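Local coordinates for protein flavin reductase (PDB 5CHO) that binds flavin-adenine dinucleotide and, as the flavin reductase component of a bacterial two-component tryptophan halogenase, probably supplies reduced flavin to the halogenase, at residues A[42-48]-A[179-184]; A[58-62]-A[85-89]; A[144-150]-A[167-173]. One frame throughout, in Å; residues are numbered along the deposited sequence.

All three contacts reach the same large antiparallel sheet of the flavin reductase fold, yet their chemistry differs. Contact 1 is a short, mostly buried strand pairing that borders the dimethylbenzene end of FAD and the second subunit. Contact 2, also buried, lies on the other side of the chain's centre; it sets a strand against a helix without any hydrogen bond between them, and both grip the cofactor. The two touch where Val48 CG1 meets Thr62 CG2 at 3.7 Å, on neighbouring strands. Contact 3, partly buried and away from the flavin, is a hairpin pairing interrupted by a classic beta bulge, with the largest interface of the three; like contact 1 it meets the second subunit.

Contact 1. Residues A[42-48]-A[179-184]; sequences SSFATGV and LVYHSG. With FAD (flavin-adenine dinucleotide), chain I.
The dimethylbenzene end of the FAD pocket is bordered here by a short antiparallel pairing between the start of strand 46-53 and the end of strand 178-182. The register sets Thr46 opposite Tyr181 as a hydrogen-bonded pair, CA atoms 5.3 Å apart: Tyr181 N donates to Thr46 O at 2.8 Å and Thr46 N to Tyr181 O at 3.2 Å. Phe44 and Ala45 stay extended, whereas Ser42 and Ser43 take helix-like backbone angles, and Ser183, in a left-handed conformation (phi 55°, psi 34°), donates from N to Ser42 O at 3.0 Å. His182, chi1 t, reaches across so that NE2 makes a weak hydrogen bond to Ser43 O at 3.0 Å. One water donates to both Phe44 O (2.8 Å) and Tyr181 O (2.6 Å); another joins Val48 N (3.0 Å) to Leu179 O (2.6 Å) where the strands part. Val48 CG2 packs 4.0 Å from both Leu179 CG and Tyr181 CB. The Tyr181 side chain, chi1 t, places one ring face against the flavin methyl, CG to FAD C7M 3.7 Å. Ser183 OG bonds Arg172 of the second subunit, and Phe44 meets Phe66 of that subunit edge-to-face. Direct backbone bonding is thus confined to a few residues, with water and an imidazole extending it, while the flavin methyl meets the tyrosine by apolar contact.

Contact 2. Residues A[58-62]-A[85-89]; sequences PHAMT and AMHGS. With FAD (flavin-adenine dinucleotide), chain I.
Strand 59-62 is extended, with phi near -150° from His59 to Met61, and the first turn of helix 85-93 crosses it at -130°, the axes approaching to 8.9 Å. The nearest CA atoms, those of Met61 and Met86, are 6.9 Å apart. Met86 (chi1 t, chi2 p, chi3 p) fills the gap: its CE lies 3.6 Å from both His59 O and Ala60 CA, and its CG lies 3.6 Å from Met61 CG. His59, chi1 t, donates a hydrogen bond from NE2 to FAD O1P at 2.7 Å. At the helix start backbone amides donate to the same pyrophosphate, Met86 N to FAD O2P at 2.9 Å and Ala85 N to FAD O3P at 3.1 Å, a phosphate site at a helix N-terminus. Thr62 O accepts from the ribityl hydroxyl FAD O2' at 2.7 Å. Strand 46-53 pairs with this strand and supplies Val53 against Met86; Val80 of strand 74-81 touches Met61 and His87.

Contact 3. Residues A[144-150]-A[167-173]; sequences LAWFECA and LLTAERH
Thr169 OG1 donates to Glu148 OE2 at 2.9 Å, a side-chain bond on the face of Trp146 and Glu171, beside a run of backbone bonds between the two antiparallel arms of the hairpin formed by strands 145-157 and 160-172. Thr135 holds Glu148 OE1. The axes run at 174°, 4.7 Å apart. Two hydrogen-bonded pairs set the register. In Trp146 with Glu171, Trp146 N reaches Glu171 O at 2.9 Å and Glu171 N reaches Trp146 O at 3.0 Å; in Glu148 with Thr169, Glu148 N donates to Thr169 O at 3.0 Å. At the outer end, His173 N donates to Leu144 O at 3.0 Å, and a water joins Leu144 O, Arg172 NE and His173 O. A classic beta bulge puts Leu168 and Thr169 both opposite Glu148, whose O accepts from Leu168 N at 2.8 Å and weakly from Thr169 N at 3.4 Å. Beyond it Cys149 faces Leu167. The His173 ring points its edge at the indole face, NE2 to Trp146 CD2 3.2 Å, in a T-shaped stack with planes at 82°. The other face, with Ala145, Phe147, Cys149, Leu167, Ala170 and Arg172, is mostly apolar: Phe147 CD1 packs 3.7 Å from Ala170 CB and 3.9 Å from Leu167 CD2, which lies 3.4 Å from Cys149 SG. Strand 95-100 pairs with strand 145-157 on its other edge, while Arg172 binds Ser183 of the second subunit. The chemistry thus divides by face: the Glu148-Thr169 bond and Trp146-His173 stack on one, mainly hydrophobic packing with Phe147 on the other, where Arg172 is the exception.

Contact 1. Residues A[42-48]-A[179-184]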
loop_
_atom_site.group_PDB
_atom_site.type_symbol
_atom_site.label_atom_id
_atom_site.label_comp_id
_atom_site.label_asym_id
_atom_site.label_seq_id
_atom_site.Cartn_x
_atom_site.Cartn_y
_atom_site.Cartn_z
ATOM N N SER A 42 7.604 7.714 4.661
ATOM C CA SER A 42 6.412 8.483 5.013
ATOM C C SER A 42 5.977 9.429 3.904
ATOM O O SER A 42 4.873 9.965 3.945
ATOM C CB SER A 42 6.654 9.290 6.291
ATOM O OG SER A 42 7.427 10.448 6.036
ATOM N N SER A 43 6.844 9.633 2.916
ATOM C CA SER A 43 6.513 10.491 1.783
ATOM C C SER A 43 5.391 9.898 0.936
ATOM O O SER A 43 4.706 10.623 0.215
ATOM C CB SER A 43 7.753 10.728 0.921
ATOM O OG SER A 43 8.132 9.551 0.233
ATOM N N PHE A 44 5.205 8.584 1.027
ATOM C CA PHE A 44 4.094 7.915 0.349
ATOM C C PHE A 44 2.836 7.883 1.210
ATOM O O PHE A 44 2.785 7.182 2.222
ATOM C CB PHE A 44 4.484 6.489 -0.047
ATOM C CG PHE A 44 3.452 5.796 -0.893
ATOM C CD1 PHE A 44 2.541 4.918 -0.322
ATOM C CD2 PHE A 44 3.397 6.013 -2.261
ATOM C CE1 PHE A 44 1.593 4.275 -1.100
ATOM C CE2 PHE A 44 2.448 5.379 -3.041
ATOM C CZ PHE A 44 1.547 4.506 -2.459
ATOM N N ALA A 45 1.825 8.641 0.800
ATOM C CA ALA A 45 0.581 8.722 1.549
ATOM C C ALA A 45 -0.169 7.399 1.499
ATOM O O ALA A 45 -0.055 6.641 0.536
ATOM C CB ALA A 45 -0.294 9.843 1.007
ATOM N N THR A 46 -0.943 7.134 2.546
ATOM C CA THR A 46 -1.762 5.930 2.624
ATOM C C THR A 46 -3.068 6.247 3.323
ATOM O O THR A 46 -3.162 7.223 4.061
ATOM C CB THR A 46 -1.089 4.798 3.421
ATOM O OG1 THR A 46 -1.072 5.151 4.808
ATOM C CG2 THR A 46 0.330 4.527 2.948
ATOM N N GLY A 47 -4.069 5.404 3.102
ATOM C CA GLY A 47 -5.234 5.372 3.963
ATOM C C GLY A 47 -4.843 4.635 5.232
ATOM O O GLY A 47 -3.665 4.356 5.455
ATOM N N VAL A 48 -5.820 4.312 6.069
ATOM C CA VAL A 48 -5.535 3.578 7.299
ATOM C C VAL A 48 -6.613 2.542 7.553
ATOM O O VAL A 48 -7.800 2.832 7.405
ATOM C CB VAL A 48 -5.452 4.504 8.522
ATOM C CG1 VAL A 48 -4.931 3.728 9.724
ATOM C CG2 VAL A 48 -4.553 5.691 8.237
ATOM N N LEU A 179 -9.436 8.923 6.310
ATOM C CA LEU A 179 -8.264 9.058 7.159
ATOM C C LEU A 179 -7.039 8.719 6.340
ATOM O O LEU A 179 -6.962 7.654 5.728
ATOM C CB LEU A 179 -8.359 8.157 8.388
ATOM C CG LEU A 179 -7.254 8.361 9.428
ATOM C CD1 LEU A 179 -7.268 9.786 9.953
ATOM C CD2 LEU A 179 -7.404 7.369 10.577
ATOM N N VAL A 180 -6.084 9.637 6.339
ATOM C CA VAL A 180 -4.867 9.471 5.571
ATOM C C VAL A 180 -3.659 9.662 6.472
ATOM O O VAL A 180 -3.658 10.523 7.353
ATOM C CB VAL A 180 -4.847 10.460 4.389
ATOM C CG1 VAL A 180 -3.458 10.578 3.779
ATOM C CG2 VAL A 180 -5.864 10.015 3.348
ATOM N N TYR A 181 -2.634 8.848 6.243
ATOM C CA TYR A 181 -1.401 8.923 7.008
ATOM C C TYR A 181 -0.257 9.306 6.086
ATOM O O TYR A 181 0.129 8.534 5.207
ATOM C CB TYR A 181 -1.114 7.588 7.698
ATOM C CG TYR A 181 0.051 7.634 8.652
ATOM C CD1 TYR A 181 -0.005 8.401 9.806
ATOM C CD2 TYR A 181 1.203 6.898 8.406
ATOM C CE1 TYR A 181 1.063 8.444 10.688
ATOM C CE2 TYR A 181 2.271 6.931 9.280
ATOM C CZ TYR A 181 2.195 7.705 10.418
ATOM O OH TYR A 181 3.256 7.748 11.290
ATOM N N HIS A 182 0.278 10.506 6.290
ATOM C CA HIS A 182 1.340 11.030 5.439
ATOM C C HIS A 182 2.309 11.921 6.210
ATOM O O HIS A 182 1.896 12.718 7.053
ATOM C CB HIS A 182 0.744 11.821 4.278
ATOM C CG HIS A 182 1.772 12.390 3.356
ATOM N ND1 HIS A 182 2.054 13.738 3.295
ATOM C CD2 HIS A 182 2.586 11.795 2.452
ATOM C CE1 HIS A 182 3.001 13.947 2.400
ATOM N NE2 HIS A 182 3.340 12.784 1.872
ATOM N N SER A 183 3.599 11.772 5.913
ATOM C CA SER A 183 4.654 12.524 6.589
ATOM C C SER A 183 4.557 12.333 8.095
ATOM O O SER A 183 4.854 13.244 8.867
ATOM C CB SER A 183 4.582 14.015 6.226
ATOM O OG SER A 183 5.317 14.284 5.050
ATOM N N GLY A 184 4.147 11.138 8.511
ATOM C CA GLY A 184 4.004 10.833 9.923
ATOM C C GLY A 184 2.863 11.574 10.588
ATOM O O GLY A 184 2.783 11.608 11.813
HETATM P PA FAD I . 1.982 -5.828 19.529
HETATM O O1A FAD I . 1.861 -7.015 20.442
HETATM O O2A FAD I . 1.303 -4.651 20.112
HETATM O O5B FAD I . 3.542 -5.460 19.310
HETATM C C5B FAD I . 3.861 -4.290 18.544
HETATM C C4B FAD I . 5.378 -3.918 18.726
HETATM O O4B FAD I . 5.570 -3.479 19.922
HETATM C C3B FAD I . 6.243 -5.163 18.575
HETATM O O3B FAD I . 7.403 -4.879 17.869
HETATM C C2B FAD I . 6.580 -5.591 20.003
HETATM O O2B FAD I . 8.016 -6.105 20.080
HETATM C C1B FAD I . 6.485 -4.529 20.721
HETATM N N9A FAD I . 5.866 -4.838 21.958
HETATM C C8A FAD I . 4.567 -4.656 22.297
HETATM N N7A FAD I . 4.405 -5.091 23.572
HETATM C C5A FAD I . 5.604 -5.542 24.016
HETATM C C6A FAD I . 6.006 -6.095 25.223
HETATM N N6A FAD I . 5.322 -6.389 26.473
HETATM N N1A FAD I . 7.295 -6.465 25.401
HETATM C C2A FAD I . 8.208 -6.303 24.392
HETATM N N3A FAD I . 7.814 -5.766 23.194
HETATM C C4A FAD I . 6.510 -5.386 23.013
HETATM N N1 FAD I . 2.193 -2.437 12.227
HETATM C C2 FAD I . 2.427 -3.546 11.304
HETATM O O2 FAD I . 2.942 -4.594 11.710
HETATM N N3 FAD I . 2.061 -3.415 9.898
HETATM C C4 FAD I . 1.472 -2.201 9.433
HETATM O O4 FAD I . 1.183 -2.104 8.324
HETATM C C4X FAD I . 1.240 -1.072 10.389
HETATM N N5 FAD I . 0.653 0.156 9.946
HETATM C C5X FAD I . 0.415 1.267 10.900
HETATM C C6 FAD I . -0.173 2.490 10.457
HETATM C C7 FAD I . -0.388 3.538 11.363
HETATM C C7M FAD I . -1.036 4.699 10.550
HETATM C C8 FAD I . -0.027 3.365 12.701
HETATM C C8M FAD I . -0.322 4.606 13.609
HETATM C C9 FAD I . 0.548 2.162 13.131
HETATM C C9A FAD I . 0.776 1.110 12.233
HETATM N N10 FAD I . 1.376 -0.138 12.700
HETATM C C10 FAD I . 1.604 -1.221 11.764
HETATM C "C1'" FAD I . 1.774 -0.325 14.126
HETATM C "C2'" FAD I . 0.807 -1.299 14.829
HETATM O "O2'" FAD I . -0.498 -0.824 14.697
HETATM C "C3'" FAD I . 1.196 -1.376 16.287
HETATM O "O3'" FAD I . 2.470 -1.930 16.393
HETATM C "C4'" FAD I . 0.200 -2.240 17.067
HETATM O "O4'" FAD I . 0.410 -2.069 18.409
HETATM C "C5'" FAD I . 0.405 -3.728 16.711
HETATM O "O5'" FAD I . -0.517 -4.525 17.446
HETATM P P FAD I . -0.158 -6.074 17.746
HETATM O O1P FAD I . -0.973 -6.553 18.919
HETATM O O2P FAD I . -0.443 -6.929 16.505
HETATM O O3P FAD I . 1.369 -6.159 18.101
HETATM O O HOH W 1 2.405 7.225 4.997
HETATM O O HOH W 2 -8.399 5.528 5.291
#

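Contact 2. Residues A[58-62]-A[85-89]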
loop_
_atom_site.group_PDB
_atom_site.type_symbol
_atom_site.label_atom_id
_atom_site.label_comp_id
_atom_site.label_asym_id
_atom_site.label_seq_id
_atom_site.Cartn_x
_atom_site.Cartn_y
_atom_site.Cartn_z
ATOM N N PRO A 58 -10.440 -12.651 20.224
ATOM C CA PRO A 58 -10.521 -11.567 19.239
ATOM C C PRO A 58 -9.457 -10.506 19.488
ATOM O O PRO A 58 -9.111 -10.205 20.633
ATOM C CB PRO A 58 -11.923 -10.994 19.444
ATOM C CG PRO A 58 -12.704 -12.085 20.052
ATOM C CD PRO A 58 -11.747 -12.942 20.833
ATOM N N HIS A 59 -8.950 -9.940 18.404
ATOM C CA HIS A 59 -7.860 -8.990 18.486
ATOM C C HIS A 59 -7.926 -8.025 17.314
ATOM O O HIS A 59 -8.559 -8.313 16.300
ATOM C CB HIS A 59 -6.522 -9.729 18.495
ATOM C CG HIS A 59 -5.345 -8.853 18.783
ATOM N ND1 HIS A 59 -5.368 -7.871 19.752
ATOM C CD2 HIS A 59 -4.119 -8.789 18.215
ATOM C CE1 HIS A 59 -4.201 -7.254 19.778
ATOM N NE2 HIS A 59 -3.424 -7.793 18.851
ATOM N N ALA A 60 -7.272 -6.879 17.458
ATOM C CA ALA A 60 -7.240 -5.878 16.403
ATOM C C ALA A 60 -5.928 -5.112 16.438
ATOM O O ALA A 60 -5.293 -5.000 17.490
ATOM C CB ALA A 60 -8.414 -4.926 16.535
ATOM N N MET A 61 -5.530 -4.598 15.279
ATOM C CA MET A 61 -4.329 -3.787 15.154
ATOM C C MET A 61 -4.486 -2.829 13.978
ATOM O O MET A 61 -5.218 -3.103 13.025
ATOM C CB MET A 61 -3.085 -4.664 14.969
ATOM C CG MET A 61 -3.093 -5.497 13.695
ATOM S SD MET A 61 -2.058 -4.868 12.359
ATOM C CE MET A 61 -0.419 -5.283 12.937
ATOM N N THR A 62 -3.792 -1.701 14.064
ATOM C CA THR A 62 -3.863 -0.682 13.034
ATOM C C THR A 62 -2.807 -0.959 11.965
ATOM O O THR A 62 -1.642 -1.207 12.272
ATOM C CB THR A 62 -3.670 0.725 13.627
ATOM O OG1 THR A 62 -4.776 1.047 14.477
ATOM C CG2 THR A 62 -3.555 1.762 12.521
ATOM N N ALA A 85 1.688 -9.235 17.966
ATOM C CA ALA A 85 0.762 -10.278 18.379
ATOM C C ALA A 85 -0.154 -10.716 17.238
ATOM O O ALA A 85 -0.528 -11.888 17.152
ATOM C CB ALA A 85 -0.059 -9.804 19.571
ATOM N N MET A 86 -0.530 -9.780 16.372
ATOM C CA MET A 86 -1.438 -10.105 15.277
ATOM C C MET A 86 -0.794 -11.093 14.307
ATOM O O MET A 86 -1.490 -11.860 13.649
ATOM C CB MET A 86 -1.876 -8.842 14.528
ATOM C CG MET A 86 -2.928 -9.113 13.460
ATOM S SD MET A 86 -4.435 -9.838 14.138
ATOM C CE MET A 86 -5.283 -8.395 14.763
ATOM N N HIS A 87 0.533 -11.068 14.229
ATOM C CA HIS A 87 1.277 -12.013 13.399
ATOM C C HIS A 87 0.887 -13.442 13.783
ATOM O O HIS A 87 0.619 -14.284 12.924
ATOM C CB HIS A 87 2.783 -11.786 13.558
ATOM C CG HIS A 87 3.625 -12.540 12.570
ATOM N ND1 HIS A 87 3.811 -13.899 12.628
ATOM C CD2 HIS A 87 4.335 -12.102 11.502
ATOM C CE1 HIS A 87 4.609 -14.275 11.637
ATOM N NE2 HIS A 87 4.938 -13.206 10.944
ATOM N N GLY A 88 0.859 -13.704 15.084
ATOM C CA GLY A 88 0.441 -15.001 15.587
ATOM C C GLY A 88 -1.049 -15.264 15.437
ATOM O O GLY A 88 -1.446 -16.363 15.049
ATOM N N SER A 89 -1.871 -14.260 15.743
ATOM C CA SER A 89 -3.326 -14.390 15.630
ATOM C C SER A 89 -3.768 -14.714 14.204
ATOM O O SER A 89 -4.679 -15.516 13.986
ATOM C CB SER A 89 -4.028 -13.112 16.105
ATOM O OG SER A 89 -3.526 -12.668 17.352
HETATM P PA FAD I . 1.982 -5.828 19.529
HETATM O O1A FAD I . 1.861 -7.015 20.442
HETATM O O2A FAD I . 1.303 -4.651 20.112
HETATM O O5B FAD I . 3.542 -5.460 19.310
HETATM C C5B FAD I . 3.861 -4.290 18.544
HETATM C C4B FAD I . 5.378 -3.918 18.726
HETATM O O4B FAD I . 5.570 -3.479 19.922
HETATM C C3B FAD I . 6.243 -5.163 18.575
HETATM O O3B FAD I . 7.403 -4.879 17.869
HETATM C C2B FAD I . 6.580 -5.591 20.003
HETATM O O2B FAD I . 8.016 -6.105 20.080
HETATM C C1B FAD I . 6.485 -4.529 20.721
HETATM N N9A FAD I . 5.866 -4.838 21.958
HETATM C C8A FAD I . 4.567 -4.656 22.297
HETATM N N7A FAD I . 4.405 -5.091 23.572
HETATM C C5A FAD I . 5.604 -5.542 24.016
HETATM C C6A FAD I . 6.006 -6.095 25.223
HETATM N N6A FAD I . 5.322 -6.389 26.473
HETATM N N1A FAD I . 7.295 -6.465 25.401
HETATM C C2A FAD I . 8.208 -6.303 24.392
HETATM N N3A FAD I . 7.814 -5.766 23.194
HETATM C C4A FAD I . 6.510 -5.386 23.013
HETATM N N1 FAD I . 2.193 -2.437 12.227
HETATM C C2 FAD I . 2.427 -3.546 11.304
HETATM O O2 FAD I . 2.942 -4.594 11.710
HETATM N N3 FAD I . 2.061 -3.415 9.898
HETATM C C4 FAD I . 1.472 -2.201 9.433
HETATM O O4 FAD I . 1.183 -2.104 8.324
HETATM C C4X FAD I . 1.240 -1.072 10.389
HETATM N N5 FAD I . 0.653 0.156 9.946
HETATM C C5X FAD I . 0.415 1.267 10.900
HETATM C C6 FAD I . -0.173 2.490 10.457
HETATM C C7 FAD I . -0.388 3.538 11.363
HETATM C C7M FAD I . -1.036 4.699 10.550
HETATM C C8 FAD I . -0.027 3.365 12.701
HETATM C C8M FAD I . -0.322 4.606 13.609
HETATM C C9 FAD I . 0.548 2.162 13.131
HETATM C C9A FAD I . 0.776 1.110 12.233
HETATM N N10 FAD I . 1.376 -0.138 12.700
HETATM C C10 FAD I . 1.604 -1.221 11.764
HETATM C "C1'" FAD I . 1.774 -0.325 14.126
HETATM C "C2'" FAD I . 0.807 -1.299 14.829
HETATM O "O2'" FAD I . -0.498 -0.824 14.697
HETATM C "C3'" FAD I . 1.196 -1.376 16.287
HETATM O "O3'" FAD I . 2.470 -1.930 16.393
HETATM C "C4'" FAD I . 0.200 -2.240 17.067
HETATM O "O4'" FAD I . 0.410 -2.069 18.409
HETATM C "C5'" FAD I . 0.405 -3.728 16.711
HETATM O "O5'" FAD I . -0.517 -4.525 17.446
HETATM P P FAD I . -0.158 -6.074 17.746
HETATM O O1P FAD I . -0.973 -6.553 18.919
HETATM O O2P FAD I . -0.443 -6.929 16.505
HETATM O O3P FAD I . 1.369 -6.159 18.101
#

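Contact 3. Residues A[144-150]-A[167-173]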
loop_
_atom_site.group_PDB
_atom_site.type_symbol
_atom_site.label_atom_id
_atom_site.label_comp_id
_atom_site.label_asym_id
_atom_site.label_seq_id
_atom_site.Cartn_x
_atom_site.Cartn_y
_atom_site.Cartn_z
ATOM N N LEU A 144 -15.166 3.348 5.891
ATOM C CA LEU A 144 -15.399 3.555 4.469
ATOM C C LEU A 144 -15.685 2.239 3.751
ATOM O O LEU A 144 -16.391 2.221 2.745
ATOM C CB LEU A 144 -14.197 4.256 3.833
ATOM C CG LEU A 144 -13.871 5.634 4.419
ATOM C CD1 LEU A 144 -12.709 6.273 3.667
ATOM C CD2 LEU A 144 -15.092 6.543 4.438
ATOM N N ALA A 145 -15.129 1.143 4.266
ATOM C CA ALA A 145 -15.309 -0.169 3.646
ATOM C C ALA A 145 -14.974 -1.321 4.598
ATOM O O ALA A 145 -14.199 -1.152 5.540
ATOM C CB ALA A 145 -14.454 -0.270 2.388
ATOM N N TRP A 146 -15.564 -2.486 4.336
ATOM C CA TRP A 146 -15.262 -3.713 5.072
ATOM C C TRP A 146 -14.766 -4.820 4.148
ATOM O O TRP A 146 -15.220 -4.940 3.010
ATOM C CB TRP A 146 -16.496 -4.223 5.827
ATOM C CG TRP A 146 -16.917 -3.418 7.024
ATOM C CD1 TRP A 146 -16.178 -2.497 7.709
ATOM C CD2 TRP A 146 -18.185 -3.486 7.688
ATOM N NE1 TRP A 146 -16.910 -1.985 8.755
ATOM C CE2 TRP A 146 -18.148 -2.575 8.761
ATOM C CE3 TRP A 146 -19.349 -4.226 7.474
ATOM C CZ2 TRP A 146 -19.230 -2.388 9.618
ATOM C CZ3 TRP A 146 -20.419 -4.039 8.321
ATOM C CH2 TRP A 146 -20.354 -3.129 9.379
ATOM N N PHE A 147 -13.823 -5.619 4.644
ATOM C CA PHE A 147 -13.396 -6.837 3.963
ATOM C C PHE A 147 -13.314 -7.977 4.968
ATOM O O PHE A 147 -12.910 -7.767 6.110
ATOM C CB PHE A 147 -12.025 -6.690 3.292
ATOM C CG PHE A 147 -11.927 -5.561 2.306
ATOM C CD1 PHE A 147 -12.183 -5.765 0.955
ATOM C CD2 PHE A 147 -11.570 -4.291 2.732
ATOM C CE1 PHE A 147 -12.085 -4.720 0.051
ATOM C CE2 PHE A 147 -11.464 -3.248 1.834
ATOM C CZ PHE A 147 -11.726 -3.461 0.492
ATOM N N GLU A 148 -13.702 -9.175 4.543
ATOM C CA GLU A 148 -13.360 -10.393 5.274
ATOM C C GLU A 148 -12.482 -11.247 4.382
ATOM O O GLU A 148 -12.722 -11.350 3.179
ATOM C CB GLU A 148 -14.598 -11.185 5.701
ATOM C CG GLU A 148 -15.504 -10.473 6.682
ATOM C CD GLU A 148 -16.676 -11.339 7.102
ATOM O OE1 GLU A 148 -16.535 -12.087 8.092
ATOM O OE2 GLU A 148 -17.732 -11.283 6.438
ATOM N N CYS A 149 -11.471 -11.864 4.980
ATOM C CA CYS A 149 -10.476 -12.594 4.215
ATOM C C CYS A 149 -10.118 -13.915 4.866
ATOM O O CYS A 149 -10.165 -14.053 6.087
ATOM C CB CYS A 149 -9.209 -11.748 4.067
ATOM S SG CYS A 149 -9.494 -10.051 3.516
ATOM N N ALA A 150 -9.765 -14.882 4.030
ATOM C CA ALA A 150 -9.157 -16.119 4.486
ATOM C C ALA A 150 -7.683 -16.068 4.142
ATOM O O ALA A 150 -7.319 -15.660 3.041
ATOM C CB ALA A 150 -9.816 -17.311 3.843
ATOM N N LEU A 167 -10.435 -12.797 -0.534
ATOM C CA LEU A 167 -11.653 -12.169 -0.048
ATOM C C LEU A 167 -12.806 -13.164 0.030
ATOM O O LEU A 167 -13.025 -13.943 -0.898
ATOM C CB LEU A 167 -12.031 -10.990 -0.953
ATOM C CG LEU A 167 -11.012 -9.842 -0.973
ATOM C CD1 LEU A 167 -11.470 -8.673 -1.837
ATOM C CD2 LEU A 167 -10.715 -9.375 0.437
ATOM N N LEU A 168 -13.539 -13.127 1.143
ATOM C CA LEU A 168 -14.773 -13.894 1.289
ATOM C C LEU A 168 -15.935 -12.935 1.141
ATOM O O LEU A 168 -16.982 -13.290 0.601
ATOM C CB LEU A 168 -14.843 -14.605 2.640
ATOM C CG LEU A 168 -13.569 -15.261 3.161
ATOM C CD1 LEU A 168 -13.823 -15.794 4.572
ATOM C CD2 LEU A 168 -13.133 -16.361 2.221
ATOM N N THR A 169 -15.737 -11.716 1.631
ATOM C CA THR A 169 -16.705 -10.647 1.456
ATOM C C THR A 169 -15.995 -9.315 1.314
ATOM O O THR A 169 -14.851 -9.145 1.734
ATOM C CB THR A 169 -17.696 -10.535 2.635
ATOM O OG1 THR A 169 -16.987 -10.221 3.840
ATOM C CG2 THR A 169 -18.476 -11.825 2.823
ATOM N N ALA A 170 -16.704 -8.372 0.717
ATOM C CA ALA A 170 -16.212 -7.023 0.545
ATOM C C ALA A 170 -17.432 -6.146 0.359
ATOM O O ALA A 170 -18.407 -6.550 -0.275
ATOM C CB ALA A 170 -15.267 -6.922 -0.638
ATOM N N GLU A 171 -17.369 -4.943 0.908
ATOM C CA GLU A 171 -18.532 -4.079 0.962
ATOM C C GLU A 171 -18.085 -2.650 1.152
ATOM O O GLU A 171 -17.285 -2.355 2.039
ATOM C CB GLU A 171 -19.456 -4.490 2.109
ATOM C CG GLU A 171 -20.736 -3.676 2.198
ATOM C CD GLU A 171 -21.566 -4.041 3.413
ATOM O OE1 GLU A 171 -21.174 -4.974 4.145
ATOM O OE2 GLU A 171 -22.608 -3.393 3.639
ATOM N N ARG A 172 -18.595 -1.764 0.307
ATOM C CA ARG A 172 -18.283 -0.353 0.425
ATOM C C ARG A 172 -19.444 0.404 1.047
ATOM O O ARG A 172 -20.601 0.176 0.695
ATOM C CB ARG A 172 -17.963 0.260 -0.924
ATOM C CG ARG A 172 -17.418 1.649 -0.769
ATOM C CD ARG A 172 -16.963 2.215 -2.074
ATOM N NE ARG A 172 -16.208 3.442 -1.863
ATOM C CZ ARG A 172 -15.803 4.240 -2.840
ATOM N NH1 ARG A 172 -16.106 3.960 -4.101
ATOM N NH2 ARG A 172 -15.113 5.335 -2.549
ATOM N N HIS A 173 -19.123 1.310 1.963
ATOM C CA HIS A 173 -20.133 2.108 2.640
ATOM C C HIS A 173 -20.150 3.529 2.113
ATOM O O HIS A 173 -19.469 3.847 1.137
ATOM C CB HIS A 173 -19.880 2.120 4.143
ATOM C CG HIS A 173 -19.713 0.758 4.731
ATOM N ND1 HIS A 173 -20.674 -0.223 4.618
ATOM C CD2 HIS A 173 -18.695 0.209 5.433
ATOM C CE1 HIS A 173 -20.255 -1.317 5.228
ATOM N NE2 HIS A 173 -19.056 -1.081 5.730
HETATM O O HOH W 3 -16.504 4.368 1.117
#